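AA9 family lytic polysaccharide monooxygenase cel61B (Hypocrea jecorina, PDB 2VTC) oxidatively cleaves the glycosidic bonds of crystalline and amorphous polysaccharides such as cellulose, as a copper-dependent lytic polysaccharide monooxygenase. Local coordinates at residues 64-69 with 77-82; 173-178 with 198-203; 179-184 with 192-197; 224-229 with 238-243. All coordinates share one frame; numbering follows the deposited sequence.

Overall arrangement
Interactions 2 and 3 are consecutive portions of one antiparallel hairpin, strands 172-182 and 193-204, with centres about 19 Å apart on opposite sides of the chain's centre. Interaction 3 is the end with the hairpin's turn and the metal site; interaction 2 is the end away from the turn. Interaction 1 comes first along the chain and lies against the 193-204 strand, its centre about 10 Å from that of interaction 3, and the Cys78-Cys198 disulfide ties it to interaction 2. Interaction 4 comes last, in the C-terminal loops, and touches interaction 3 through Met192 and Leu181, with the centres about 13 Å apart. The hairpin is the shared frame joining the loops to the metal-binding end.

Interaction 1 of 4, residues 64-69 with 77-82; sequences GFISPD and VCHKNA
Ile66 lies across one face of the His79 imidazole. Its CG1 sits 4.0 Å from the ring centroid and only 13° off the ring normal, a CH-pi contact made almost squarely over the middle of the ring. CG1 stands anti to the carbonyl carbon (chi1 -54°), and from there CD1 carries on over the same face, coming 3.5 Å from His79 CD2. The two side chains run antiparallel alongside one another, so they overlap along their lengths instead of meeting tip to tip. CD1 also approaches the start of the next residue, with Lys80 N 4.1 Å away. Beside this overlap the backbone at Gly64-Phe65 passes close to the ring, Phe65 CA lying obliquely 3.9 Å from His79 CE1.

The ring is held by more than packing. His79 ND1 is hydrogen-bonded to the carbonyl of Pro196, which limits its rotation and suggests that the proton sits on this nitrogen. The backbone of His79 leaves helical angles with a positive phi, and a type II turn follows, closed by Ala82 N bonding to His79 O at 3.3 Å. Phe65 faces away from the contact; its ring comes close to Gln193 and Tyr195 at the metal site.

The contact joins the loop after helix 38-47 to the end of the short helix 75-78, where Ile66 also touches Asp75 and Ile76. Both sides lean on strand 193-204: Ile66 pairs by backbone hydrogen bonding with Asn194, and Cys78 is disulfide-bonded to Cys198.

Interaction 2 of 4, residues 173-178 with 198-203; sequences NYVFRH and CVNIAV
Strand segments 173-178 and 198-203 run antiparallel, their axes 4.7 Å apart at closest and 149° between their directions, with Phe176 facing Val199 as a hydrogen-bonded pair. Phe176 N gives a nearly straight bond to Val199 O (2.9 Å, 173°), and Val199 N returns one to Phe176 O at 3.0 Å. Farther along, Ile201 N reaches Tyr174 O at 3.0 Å, but the reverse bond from Tyr174 N is weak. Between the two hydrogen-bonded pairs Val175 CA makes a CA-H...O contact with Val199 O; beyond them Cys198 CA does the same with Phe176 O.

On the face with the aromatics, the Phe176 side chain is set roughly perpendicular to that of Ile201. The ring turns its edge to the neighbouring strand: CE2 lies 3.7 Å from Ile201 CB, and Ile201 O sits in the ring plane. The Tyr174 ring, with CG anti to the carbonyl carbon (chi1 -59°), comes obliquely alongside Val203, with Tyr174 CD2 3.6 Å from Val203 CG2. Its hydroxyl bonds to the carbonyl of Arg170. An alanine in place of Tyr174 would probably open a gap beside Val203 and leave that carbonyl without its hydroxyl donor.

On the other face, Val175 CG1 meets CB of the half-cystine Cys198 at 3.9 Å. Arg177 extends away to the carbonyls of Ile76 and Val77 and a salt bridge with Glu179, while Asn200 OD1 accepts from Trp56. Val199 and Ile201 pack on Phe26 of strand 22-28 in the opposing sheet, giving the apolar interior characteristic of the immunoglobulin-like beta sandwich of AA9 enzymes.

Interaction 3 of 4, residues 179-184 with 192-197; sequences ELLAAH and MQNYPQ. With NI (nickel (II) ion), chain E.
Leu180 and Tyr195 pair across the end of an antiparallel beta hairpin, the part of the AA9 sandwich that reaches the metal site. Backbone bonds come first. Tyr195 N bonds to Leu180 O at 2.8 Å, whereas the return bond from Leu180 N is weak; Leu180 O also lies in the plane of the tyrosine ring, at its edge. At the next hydrogen-bonded pair, two residues on, Ala182 N bonds to Gln193 O at 2.9 Å and Gln193 N to Ala182 O at 3.0 Å.

Apolar contacts occupy both faces. Met192, bent at its second and third torsions, folds its sulfur back so that SD touches Leu181 CB at 3.7 Å while CE lies against Ala183 CB. On the other face Ala182 CB approaches Tyr195 CE2 at 3.8 Å.

Among the polar groups, Gln193, His184 and Tyr195 gather toward the metal. Gln193, extended beyond CG, brings its amide to the edge of the His184 ring, the two planes 88° apart; both residues probably bind dioxygen, as in related enzymes. Gln193 NE2 is 2.7 Å from Tyr195 OH, at an angle too poor for a hydrogen bond. A leucine in place of Gln193 would probably leave the edge of His184 and the tyrosine hydroxyl without this polar neighbour. Separately, on the opposite face with Leu181, Glu179 OE1 makes a salt bridge to Arg177 and a hydrogen bond with Tyr221.

His184 stacks on His108, which with His20 makes up the histidine brace that holds copper in the working enzyme. The metal modelled here is nickel, and Tyr195 OH reaches it at 2.5 Å.

Interaction 4 of 4, residues 224-229 with 238-243; sequences TDPGIL and SYTIPG
Gly227 and Tyr239 meet at the tight side of this loop-on-loop contact. Tyr239 OH donates to Gly227 O at 2.7 Å, in the carbonyl plane and on a lone pair, with a C=O...donor angle of 124°. The ring reaches that far because its CG is anti to the backbone N (chi1 179°). Gly227 CA also presses on Thr240 O at 3.3 Å as a CA-H...O contact. A side chain here would point at the other loop, its CB falling on that same carbonyl oxygen, which explains the glycine. Just beyond, Pro242 CG covers Gly227 O, and Ile228 CD1 lies against the same carbon at 3.7 Å, the two side chains slanting across one another. The turn that presents Gly227 is drawn in by Asp225 O, which accepts from both Ile228 N and Leu229 N.

The opposite character appears at Pro226 and Thr240, which barely touch, CG to CB at 4.2 Å, and are exposed; here a water links Thr240 N to Pro226 O, the latter bond weak. Around the tight spot other waters bridge the loops. One, beside the glycine, accepts from Gly227 N at 2.8 Å and donates to Thr240 O; another, past Pro242, joins Asp225 OD2 to Gly243 N.

Both segments belong to the long irregular C-terminal region after strand 215-216, a feature of AA9 enzymes. Ile228 and Pro242 rest on Leu181 of strand 172-182, Tyr239 meets Trp149 of strand 148-149 edge-to-face, and Pro242 O bonds to Lys136 of strand 133-143.

Interaction 1 of 4, residues 64-69 with 77-82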
loop_
_atom_site.group_PDB
_atom_site.type_symbol
_atom_site.label_atom_id
_atom_site.label_comp_id
_atom_site.label_asym_id
_atom_site.label_seq_id
_atom_site.Cartn_x
_atom_site.Cartn_y
_atom_site.Cartn_z
ATOM N N GLY A 64 4.294 9.925 -8.034
ATOM C CA GLY A 64 4.909 10.520 -6.831
ATOM C C GLY A 64 4.317 10.043 -5.516
ATOM O O GLY A 64 3.803 8.928 -5.437
ATOM N N PHE A 65 4.412 10.897 -4.499
ATOM C CA PHE A 65 4.208 10.493 -3.103
ATOM C C PHE A 65 3.313 11.447 -2.301
ATOM O O PHE A 65 2.998 12.571 -2.751
ATOM C CB PHE A 65 5.588 10.329 -2.411
ATOM C CG PHE A 65 6.450 11.573 -2.481
ATOM C CD1 PHE A 65 6.336 12.569 -1.522
ATOM C CD2 PHE A 65 7.357 11.739 -3.523
ATOM C CE1 PHE A 65 7.108 13.740 -1.595
ATOM C CE2 PHE A 65 8.140 12.894 -3.594
ATOM C CZ PHE A 65 8.014 13.871 -2.639
ATOM N N ILE A 66 2.885 10.987 -1.120
ATOM C CA ILE A 66 2.149 11.770 -0.131
ATOM C C ILE A 66 3.145 12.090 0.975
ATOM O O ILE A 66 3.916 11.200 1.355
ATOM C CB ILE A 66 0.927 10.939 0.439
ATOM C CG1 ILE A 66 0.045 10.428 -0.715
ATOM C CG2 ILE A 66 0.128 11.707 1.473
ATOM C CD1 ILE A 66 -0.472 11.514 -1.642
ATOM N N SER A 67 3.150 13.337 1.450
ATOM C CA SER A 67 4.157 13.820 2.421
ATOM C C SER A 67 3.584 13.876 3.844
ATOM O O SER A 67 2.363 13.829 4.030
ATOM C CB SER A 67 4.725 15.199 1.998
ATOM O OG SER A 67 5.290 15.117 0.699
ATOM N N PRO A 68 4.447 13.904 4.876
ATOM C CA PRO A 68 3.970 14.003 6.252
ATOM C C PRO A 68 2.976 15.141 6.533
ATOM O O PRO A 68 2.094 14.986 7.393
ATOM C CB PRO A 68 5.270 14.129 7.076
ATOM C CG PRO A 68 6.256 13.404 6.254
ATOM C CD PRO A 68 5.917 13.734 4.815
ATOM N N ASP A 69 3.100 16.260 5.809
ATOM C CA ASP A 69 2.145 17.362 5.965
ATOM C C ASP A 69 0.760 17.009 5.397
ATOM O O ASP A 69 -0.179 17.815 5.493
ATOM C CB ASP A 69 2.678 18.697 5.384
ATOM C CG ASP A 69 3.042 18.626 3.899
ATOM O OD1 ASP A 69 2.777 17.629 3.204
ATOM O OD2 ASP A 69 3.616 19.637 3.385
ATOM N N VAL A 77 -5.170 8.066 2.393
ATOM C CA VAL A 77 -5.902 6.798 2.403
ATOM C C VAL A 77 -5.442 5.857 1.273
ATOM O O VAL A 77 -4.947 4.751 1.551
ATOM C CB VAL A 77 -7.451 7.019 2.319
ATOM C CG1 VAL A 77 -8.147 5.653 2.384
ATOM C CG2 VAL A 77 -7.960 7.952 3.432
ATOM N N CYS A 78 -5.580 6.315 0.022
ATOM C CA CYS A 78 -5.266 5.533 -1.168
ATOM C C CYS A 78 -4.554 6.348 -2.253
ATOM O O CYS A 78 -4.586 5.995 -3.418
ATOM C CB CYS A 78 -6.527 4.867 -1.752
ATOM S SG CYS A 78 -7.182 3.545 -0.710
ATOM N N HIS A 79 -3.884 7.412 -1.825
ATOM C CA HIS A 79 -3.099 8.305 -2.698
ATOM C C HIS A 79 -3.984 9.405 -3.322
ATOM O O HIS A 79 -5.176 9.546 -2.975
ATOM C CB HIS A 79 -2.274 7.534 -3.736
ATOM C CG HIS A 79 -0.951 8.177 -4.044
ATOM N ND1 HIS A 79 0.255 7.501 -3.966
ATOM C CD2 HIS A 79 -0.659 9.435 -4.446
ATOM C CE1 HIS A 79 1.233 8.331 -4.304
ATOM N NE2 HIS A 79 0.707 9.509 -4.591
ATOM N N LYS A 80 -3.391 10.210 -4.205
ATOM C CA LYS A 80 -3.996 11.494 -4.605
ATOM C C LYS A 80 -5.364 11.395 -5.295
ATOM O O LYS A 80 -5.483 10.759 -6.348
ATOM C CB LYS A 80 -3.034 12.259 -5.510
ATOM C CG LYS A 80 -3.468 13.686 -5.768
ATOM C CD LYS A 80 -2.450 14.414 -6.651
ATOM C CE LYS A 80 -2.843 15.857 -6.857
ATOM N NZ LYS A 80 -2.878 16.588 -5.564
ATOM N N ASN A 81 -6.361 12.050 -4.682
ATOM C CA ASN A 81 -7.731 12.124 -5.256
ATOM C C ASN A 81 -8.271 10.731 -5.613
ATOM O O ASN A 81 -9.013 10.553 -6.596
ATOM C CB ASN A 81 -7.737 13.024 -6.502
ATOM C CG ASN A 81 -7.265 14.438 -6.221
ATOM O OD1 ASN A 81 -7.339 14.946 -5.094
ATOM N ND2 ASN A 81 -6.760 15.099 -7.280
ATOM N N ALA A 82 -7.884 9.719 -4.838
ATOM C CA ALA A 82 -8.164 8.346 -5.212
ATOM C C ALA A 82 -9.633 7.982 -5.090
ATOM O O ALA A 82 -10.352 8.508 -4.233
ATOM C CB ALA A 82 -7.330 7.352 -4.415
#

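Interaction 2 of 4, residues 173-178 with 198-203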
loop_
_atom_site.group_PDB
_atom_site.type_symbol
_atom_site.label_atom_id
_atom_site.label_comp_id
_atom_site.label_asym_id
_atom_site.label_seq_id
_atom_site.Cartn_x
_atom_site.Cartn_y
_atom_site.Cartn_z
ATOM N N ASN A 173 -15.704 -8.340 1.643
ATOM C CA ASN A 173 -15.183 -7.420 0.643
ATOM C C ASN A 173 -14.133 -6.548 1.325
ATOM O O ASN A 173 -14.434 -5.870 2.308
ATOM C CB ASN A 173 -16.297 -6.544 0.082
ATOM C CG ASN A 173 -17.313 -7.329 -0.737
ATOM O OD1 ASN A 173 -16.973 -8.275 -1.462
ATOM N ND2 ASN A 173 -18.573 -6.921 -0.634
ATOM N N TYR A 174 -12.896 -6.592 0.826
ATOM C CA TYR A 174 -11.796 -5.852 1.482
ATOM C C TYR A 174 -11.005 -5.009 0.481
ATOM O O TYR A 174 -11.050 -5.240 -0.747
ATOM C CB TYR A 174 -10.808 -6.821 2.168
ATOM C CG TYR A 174 -11.421 -7.708 3.233
ATOM C CD1 TYR A 174 -11.503 -7.279 4.565
ATOM C CD2 TYR A 174 -11.911 -8.974 2.912
ATOM C CE1 TYR A 174 -12.065 -8.080 5.563
ATOM C CE2 TYR A 174 -12.482 -9.792 3.904
ATOM C CZ TYR A 174 -12.553 -9.338 5.216
ATOM O OH TYR A 174 -13.106 -10.111 6.214
ATOM N N VAL A 175 -10.304 -4.021 1.043
ATOM C CA VAL A 175 -9.325 -3.233 0.319
ATOM C C VAL A 175 -7.974 -3.511 0.965
ATOM O O VAL A 175 -7.842 -3.515 2.204
ATOM C CB VAL A 175 -9.636 -1.720 0.415
ATOM C CG1 VAL A 175 -8.683 -0.915 -0.466
ATOM C CG2 VAL A 175 -11.067 -1.426 -0.088
ATOM N N PHE A 176 -6.966 -3.705 0.115
ATOM C CA PHE A 176 -5.578 -3.873 0.586
ATOM C C PHE A 176 -4.778 -2.620 0.235
ATOM O O PHE A 176 -4.831 -2.156 -0.908
ATOM C CB PHE A 176 -4.949 -5.112 -0.043
ATOM C CG PHE A 176 -5.478 -6.379 0.516
ATOM C CD1 PHE A 176 -4.788 -7.071 1.503
ATOM C CD2 PHE A 176 -6.726 -6.844 0.113
ATOM C CE1 PHE A 176 -5.297 -8.252 2.045
ATOM C CE2 PHE A 176 -7.270 -8.012 0.668
ATOM C CZ PHE A 176 -6.551 -8.729 1.634
ATOM N N ARG A 177 -4.088 -2.054 1.227
ATOM C CA ARG A 177 -3.334 -0.813 1.061
ATOM C C ARG A 177 -1.861 -1.145 1.260
ATOM O O ARG A 177 -1.434 -1.383 2.388
ATOM C CB ARG A 177 -3.824 0.240 2.066
ATOM C CG ARG A 177 -3.121 1.595 2.080
ATOM C CD ARG A 177 -3.640 2.406 3.260
ATOM N NE ARG A 177 -3.008 3.726 3.267
ATOM C CZ ARG A 177 -1.774 3.949 3.744
ATOM N NH1 ARG A 177 -1.053 2.945 4.295
ATOM N NH2 ARG A 177 -1.269 5.189 3.662
ATOM N N HIS A 178 -1.134 -1.185 0.133
ATOM C CA HIS A 178 0.273 -1.597 0.077
ATOM C C HIS A 178 1.132 -0.329 -0.043
ATOM O O HIS A 178 0.866 0.506 -0.929
ATOM C CB HIS A 178 0.456 -2.510 -1.140
ATOM C CG HIS A 178 1.874 -2.954 -1.368
ATOM N ND1 HIS A 178 2.605 -3.652 -0.426
ATOM C CD2 HIS A 178 2.679 -2.821 -2.451
ATOM C CE1 HIS A 178 3.812 -3.908 -0.916
ATOM N NE2 HIS A 178 3.882 -3.414 -2.138
ATOM N N CYS A 198 -3.872 1.234 -3.291
ATOM C CA CYS A 198 -5.000 0.391 -2.884
ATOM C C CYS A 198 -5.537 -0.499 -4.007
ATOM O O CYS A 198 -5.615 -0.084 -5.177
ATOM C CB CYS A 198 -6.113 1.289 -2.333
ATOM S SG CYS A 198 -5.709 2.111 -0.816
ATOM N N VAL A 199 -5.922 -1.720 -3.632
ATOM C CA VAL A 199 -6.544 -2.691 -4.563
ATOM C C VAL A 199 -7.770 -3.354 -3.895
ATOM O O VAL A 199 -7.724 -3.691 -2.717
ATOM C CB VAL A 199 -5.551 -3.775 -5.067
ATOM C CG1 VAL A 199 -4.339 -3.128 -5.770
ATOM C CG2 VAL A 199 -5.081 -4.663 -3.915
ATOM N N ASN A 200 -8.867 -3.508 -4.646
ATOM C CA ASN A 200 -10.049 -4.224 -4.142
ATOM C C ASN A 200 -9.788 -5.707 -4.284
ATOM O O ASN A 200 -9.575 -6.192 -5.396
ATOM C CB ASN A 200 -11.292 -3.866 -4.983
ATOM C CG ASN A 200 -11.706 -2.411 -4.865
ATOM O OD1 ASN A 200 -11.458 -1.740 -3.864
ATOM N ND2 ASN A 200 -12.375 -1.916 -5.923
ATOM N N ILE A 201 -9.761 -6.420 -3.168
ATOM C CA ILE A 201 -9.686 -7.880 -3.196
ATOM C C ILE A 201 -10.681 -8.505 -2.201
ATOM O O ILE A 201 -10.518 -8.417 -0.974
ATOM C CB ILE A 201 -8.261 -8.441 -2.911
ATOM C CG1 ILE A 201 -7.202 -7.804 -3.813
ATOM C CG2 ILE A 201 -8.269 -9.974 -3.099
ATOM C CD1 ILE A 201 -5.754 -8.101 -3.346
ATOM N N ALA A 202 -11.720 -9.127 -2.736
ATOM C CA ALA A 202 -12.640 -9.844 -1.877
ATOM C C ALA A 202 -11.963 -11.134 -1.431
ATOM O O ALA A 202 -11.133 -11.694 -2.168
ATOM C CB ALA A 202 -13.937 -10.130 -2.619
ATOM N N VAL A 203 -12.321 -11.594 -0.229
ATOM C CA VAL A 203 -11.737 -12.779 0.376
ATOM C C VAL A 203 -12.804 -13.865 0.540
ATOM O O VAL A 203 -13.938 -13.582 0.944
ATOM C CB VAL A 203 -11.060 -12.412 1.720
ATOM C CG1 VAL A 203 -10.644 -13.657 2.527
ATOM C CG2 VAL A 203 -9.828 -11.520 1.454
#

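Interaction 3 of 4, residues 179-184 with 192-197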
loop_
_atom_site.group_PDB
_atom_site.type_symbol
_atom_site.label_atom_id
_atom_site.label_comp_id
_atom_site.label_asym_id
_atom_site.label_seq_id
_atom_site.Cartn_x
_atom_site.Cartn_y
_atom_site.Cartn_z
ATOM N N GLU A 179 2.146 -0.160 0.829
ATOM C CA GLU A 179 2.792 1.148 0.932
ATOM C C GLU A 179 4.304 1.094 1.119
ATOM O O GLU A 179 4.786 0.398 1.996
ATOM C CB GLU A 179 2.179 1.926 2.085
ATOM C CG GLU A 179 2.700 3.364 2.262
ATOM C CD GLU A 179 2.002 4.047 3.414
ATOM O OE1 GLU A 179 1.702 3.361 4.440
ATOM O OE2 GLU A 179 1.727 5.284 3.319
ATOM N N LEU A 180 5.022 1.870 0.312
ATOM C CA LEU A 180 6.472 2.019 0.465
ATOM C C LEU A 180 6.720 3.354 1.125
ATOM O O LEU A 180 6.169 4.384 0.707
ATOM C CB LEU A 180 7.180 1.980 -0.902
ATOM C CG LEU A 180 6.781 0.861 -1.864
ATOM C CD1 LEU A 180 7.548 0.942 -3.191
ATOM C CD2 LEU A 180 6.931 -0.495 -1.280
ATOM N N LEU A 181 7.547 3.357 2.170
ATOM C CA LEU A 181 7.893 4.622 2.820
ATOM C C LEU A 181 9.365 4.901 2.507
ATOM O O LEU A 181 10.250 4.436 3.243
ATOM C CB LEU A 181 7.687 4.565 4.326
ATOM C CG LEU A 181 6.210 4.474 4.791
ATOM C CD1 LEU A 181 5.772 3.016 4.745
ATOM C CD2 LEU A 181 6.087 5.027 6.185
ATOM N N ALA A 182 9.614 5.625 1.413
ATOM C CA ALA A 182 11.003 5.895 0.950
ATOM C C ALA A 182 11.634 6.946 1.858
ATOM O O ALA A 182 11.133 8.083 2.031
ATOM C CB ALA A 182 11.015 6.318 -0.540
ATOM N N ALA A 183 12.767 6.546 2.459
ATOM C CA ALA A 183 13.321 7.247 3.596
ATOM C C ALA A 183 14.645 7.998 3.329
ATOM O O ALA A 183 15.232 8.502 4.271
ATOM C CB ALA A 183 13.504 6.262 4.785
ATOM N N HIS A 184 15.077 8.069 2.070
ATOM C CA HIS A 184 16.333 8.803 1.735
ATOM C C HIS A 184 16.366 10.239 2.266
ATOM O O HIS A 184 17.459 10.771 2.582
ATOM C CB HIS A 184 16.629 8.763 0.240
ATOM C CG HIS A 184 15.440 9.052 -0.620
ATOM N ND1 HIS A 184 15.235 10.272 -1.226
ATOM C CD2 HIS A 184 14.389 8.272 -0.970
ATOM C CE1 HIS A 184 14.108 10.232 -1.917
ATOM N NE2 HIS A 184 13.568 9.036 -1.769
ATOM N N MET A 192 10.101 12.216 4.710
ATOM C CA MET A 192 9.595 10.874 4.377
ATOM C C MET A 192 8.662 10.938 3.168
ATOM O O MET A 192 7.841 11.867 3.064
ATOM C CB MET A 192 8.847 10.278 5.585
ATOM C CG MET A 192 8.356 8.853 5.369
ATOM S SD MET A 192 9.630 7.620 4.935
ATOM C CE MET A 192 10.138 7.138 6.583
ATOM N N GLN A 193 8.796 9.984 2.250
ATOM C CA GLN A 193 7.913 9.942 1.079
ATOM C C GLN A 193 7.042 8.693 1.141
ATOM O O GLN A 193 7.561 7.592 1.004
ATOM C CB GLN A 193 8.695 9.943 -0.241
ATOM C CG GLN A 193 9.569 11.188 -0.439
ATOM C CD GLN A 193 10.470 11.158 -1.674
ATOM O OE1 GLN A 193 11.141 12.167 -1.956
ATOM N NE2 GLN A 193 10.515 10.063 -2.388
ATOM N N ASN A 194 5.706 8.861 1.229
ATOM C CA ASN A 194 4.798 7.697 1.299
ATOM C C ASN A 194 4.201 7.370 -0.070
ATOM O O ASN A 194 3.681 8.280 -0.754
ATOM C CB ASN A 194 3.634 7.932 2.294
ATOM C CG ASN A 194 4.060 7.922 3.759
ATOM O OD1 ASN A 194 3.423 7.252 4.608
ATOM N ND2 ASN A 194 5.054 8.711 4.095
ATOM N N TYR A 195 4.222 6.095 -0.445
ATOM C CA TYR A 195 3.650 5.640 -1.720
ATOM C C TYR A 195 2.568 4.573 -1.472
ATOM O O TYR A 195 2.814 3.402 -1.712
ATOM C CB TYR A 195 4.728 5.059 -2.671
ATOM C CG TYR A 195 5.844 6.027 -3.053
ATOM C CD1 TYR A 195 5.834 6.675 -4.295
ATOM C CD2 TYR A 195 6.906 6.298 -2.165
ATOM C CE1 TYR A 195 6.857 7.596 -4.649
ATOM C CE2 TYR A 195 7.940 7.211 -2.511
ATOM C CZ TYR A 195 7.904 7.841 -3.752
ATOM O OH TYR A 195 8.926 8.728 -4.084
ATOM N N PRO A 196 1.365 4.996 -1.004
ATOM C CA PRO A 196 0.287 4.012 -0.789
ATOM C C PRO A 196 -0.449 3.654 -2.084
ATOM O O PRO A 196 -0.668 4.517 -2.945
ATOM C CB PRO A 196 -0.660 4.727 0.180
ATOM C CG PRO A 196 -0.521 6.178 -0.146
ATOM C CD PRO A 196 0.971 6.342 -0.553
ATOM N N GLN A 197 -0.799 2.384 -2.208
ATOM C CA GLN A 197 -1.536 1.898 -3.362
ATOM C C GLN A 197 -2.630 0.946 -2.888
ATOM O O GLN A 197 -2.343 -0.026 -2.174
ATOM C CB GLN A 197 -0.585 1.149 -4.302
ATOM C CG GLN A 197 0.447 2.111 -4.937
ATOM C CD GLN A 197 -0.150 2.926 -6.067
ATOM O OE1 GLN A 197 -0.601 4.061 -5.878
ATOM N NE2 GLN A 197 -0.153 2.353 -7.244
HETATM NI NI NI E . 10.356 8.527 -6.132
HETATM O O HOH W 1 11.724 9.068 -7.699
HETATM O O HOH W 2 10.403 9.528 -5.451
#

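Interaction 4 of 4, residues 224-229 with 238-243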
loop_
_atom_site.group_PDB
_atom_site.type_symbol
_atom_site.label_atom_id
_atom_site.label_comp_id
_atom_site.label_asym_id
_atom_site.label_seq_id
_atom_site.Cartn_x
_atom_site.Cartn_y
_atom_site.Cartn_z
ATOM N N THR A 224 6.496 13.412 13.253
ATOM C CA THR A 224 7.571 13.265 14.256
ATOM C C THR A 224 7.769 11.849 14.790
ATOM O O THR A 224 8.570 11.638 15.724
ATOM C CB THR A 224 7.320 14.198 15.465
ATOM O OG1 THR A 224 6.023 13.926 16.024
ATOM C CG2 THR A 224 7.432 15.689 15.041
ATOM N N ASP A 225 7.038 10.871 14.250
ATOM C CA ASP A 225 7.215 9.492 14.694
ATOM C C ASP A 225 8.658 9.025 14.487
ATOM O O ASP A 225 9.310 9.442 13.524
ATOM C CB ASP A 225 6.250 8.563 13.958
ATOM C CG ASP A 225 4.811 8.678 14.462
ATOM O OD1 ASP A 225 4.548 9.248 15.557
ATOM O OD2 ASP A 225 3.931 8.158 13.736
ATOM N N PRO A 226 9.165 8.162 15.398
ATOM C CA PRO A 226 10.577 7.753 15.342
ATOM C C PRO A 226 11.069 7.053 14.063
ATOM O O PRO A 226 12.278 7.117 13.764
ATOM C CB PRO A 226 10.731 6.865 16.597
ATOM C CG PRO A 226 9.347 6.390 16.911
ATOM C CD PRO A 226 8.484 7.579 16.562
ATOM N N GLY A 227 10.169 6.390 13.320
ATOM C CA GLY A 227 10.520 5.739 12.065
ATOM C C GLY A 227 10.134 6.557 10.847
ATOM O O GLY A 227 10.351 6.135 9.705
ATOM N N ILE A 228 9.572 7.741 11.109
ATOM C CA ILE A 228 9.203 8.695 10.056
ATOM C C ILE A 228 10.293 9.776 9.916
ATOM O O ILE A 228 10.695 10.135 8.791
ATOM C CB ILE A 228 7.830 9.380 10.355
ATOM C CG1 ILE A 228 6.670 8.367 10.260
ATOM C CG2 ILE A 228 7.594 10.650 9.459
ATOM C CD1 ILE A 228 6.442 7.720 8.889
ATOM N N LEU A 229 10.742 10.255 11.073
ATOM C CA LEU A 229 11.794 11.283 11.163
ATOM C C LEU A 229 13.035 10.672 11.843
ATOM O O LEU A 229 13.041 10.474 13.057
ATOM C CB LEU A 229 11.289 12.467 11.963
ATOM C CG LEU A 229 12.228 13.678 12.165
ATOM C CD1 LEU A 229 12.475 14.395 10.842
ATOM C CD2 LEU A 229 11.675 14.616 13.219
ATOM N N SER A 238 18.516 -0.143 15.993
ATOM C CA SER A 238 17.129 -0.262 16.408
ATOM C C SER A 238 16.263 0.665 15.541
ATOM O O SER A 238 16.573 1.840 15.398
ATOM C CB SER A 238 17.015 0.138 17.875
ATOM O OG SER A 238 15.723 -0.089 18.367
ATOM N N TYR A 239 15.199 0.114 14.957
ATOM C CA TYR A 239 14.276 0.910 14.128
ATOM C C TYR A 239 12.821 0.558 14.449
ATOM O O TYR A 239 12.455 -0.616 14.476
ATOM C CB TYR A 239 14.563 0.687 12.640
ATOM C CG TYR A 239 13.639 1.449 11.702
ATOM C CD1 TYR A 239 13.749 2.842 11.567
ATOM C CD2 TYR A 239 12.653 0.782 10.967
ATOM C CE1 TYR A 239 12.894 3.556 10.713
ATOM C CE2 TYR A 239 11.793 1.477 10.121
ATOM C CZ TYR A 239 11.926 2.860 9.995
ATOM O OH TYR A 239 11.082 3.561 9.162
ATOM N N THR A 240 11.991 1.578 14.671
ATOM C CA THR A 240 10.562 1.368 14.949
ATOM C C THR A 240 9.808 1.575 13.631
ATOM O O THR A 240 9.670 2.703 13.153
ATOM C CB THR A 240 10.050 2.370 15.996
ATOM O OG1 THR A 240 10.810 2.250 17.210
ATOM C CG2 THR A 240 8.553 2.130 16.310
ATOM N N ILE A 241 9.340 0.484 13.040
ATOM C CA ILE A 241 8.578 0.559 11.802
ATOM C C ILE A 241 7.296 1.363 12.088
ATOM O O ILE A 241 6.585 1.059 13.045
ATOM C CB ILE A 241 8.245 -0.833 11.227
ATOM C CG1 ILE A 241 9.533 -1.641 10.991
ATOM C CG2 ILE A 241 7.453 -0.676 9.909
ATOM C CD1 ILE A 241 9.307 -3.119 10.664
ATOM N N PRO A 242 7.018 2.404 11.283
ATOM C CA PRO A 242 5.826 3.229 11.550
ATOM C C PRO A 242 4.476 2.488 11.455
ATOM O O PRO A 242 4.381 1.412 10.850
ATOM C CB PRO A 242 5.888 4.296 10.446
ATOM C CG PRO A 242 7.343 4.379 10.061
ATOM C CD PRO A 242 7.791 2.921 10.138
ATOM N N GLY A 243 3.447 3.105 12.023
ATOM C CA GLY A 243 2.091 2.558 11.948
ATOM C C GLY A 243 1.749 1.707 13.156
ATOM O O GLY A 243 2.591 1.404 13.978
HETATM O O HOH W 3 3.805 5.441 13.617
HETATM O O HOH W 4 13.427 4.419 14.675
HETATM O O HOH W 5 7.786 5.023 13.753
#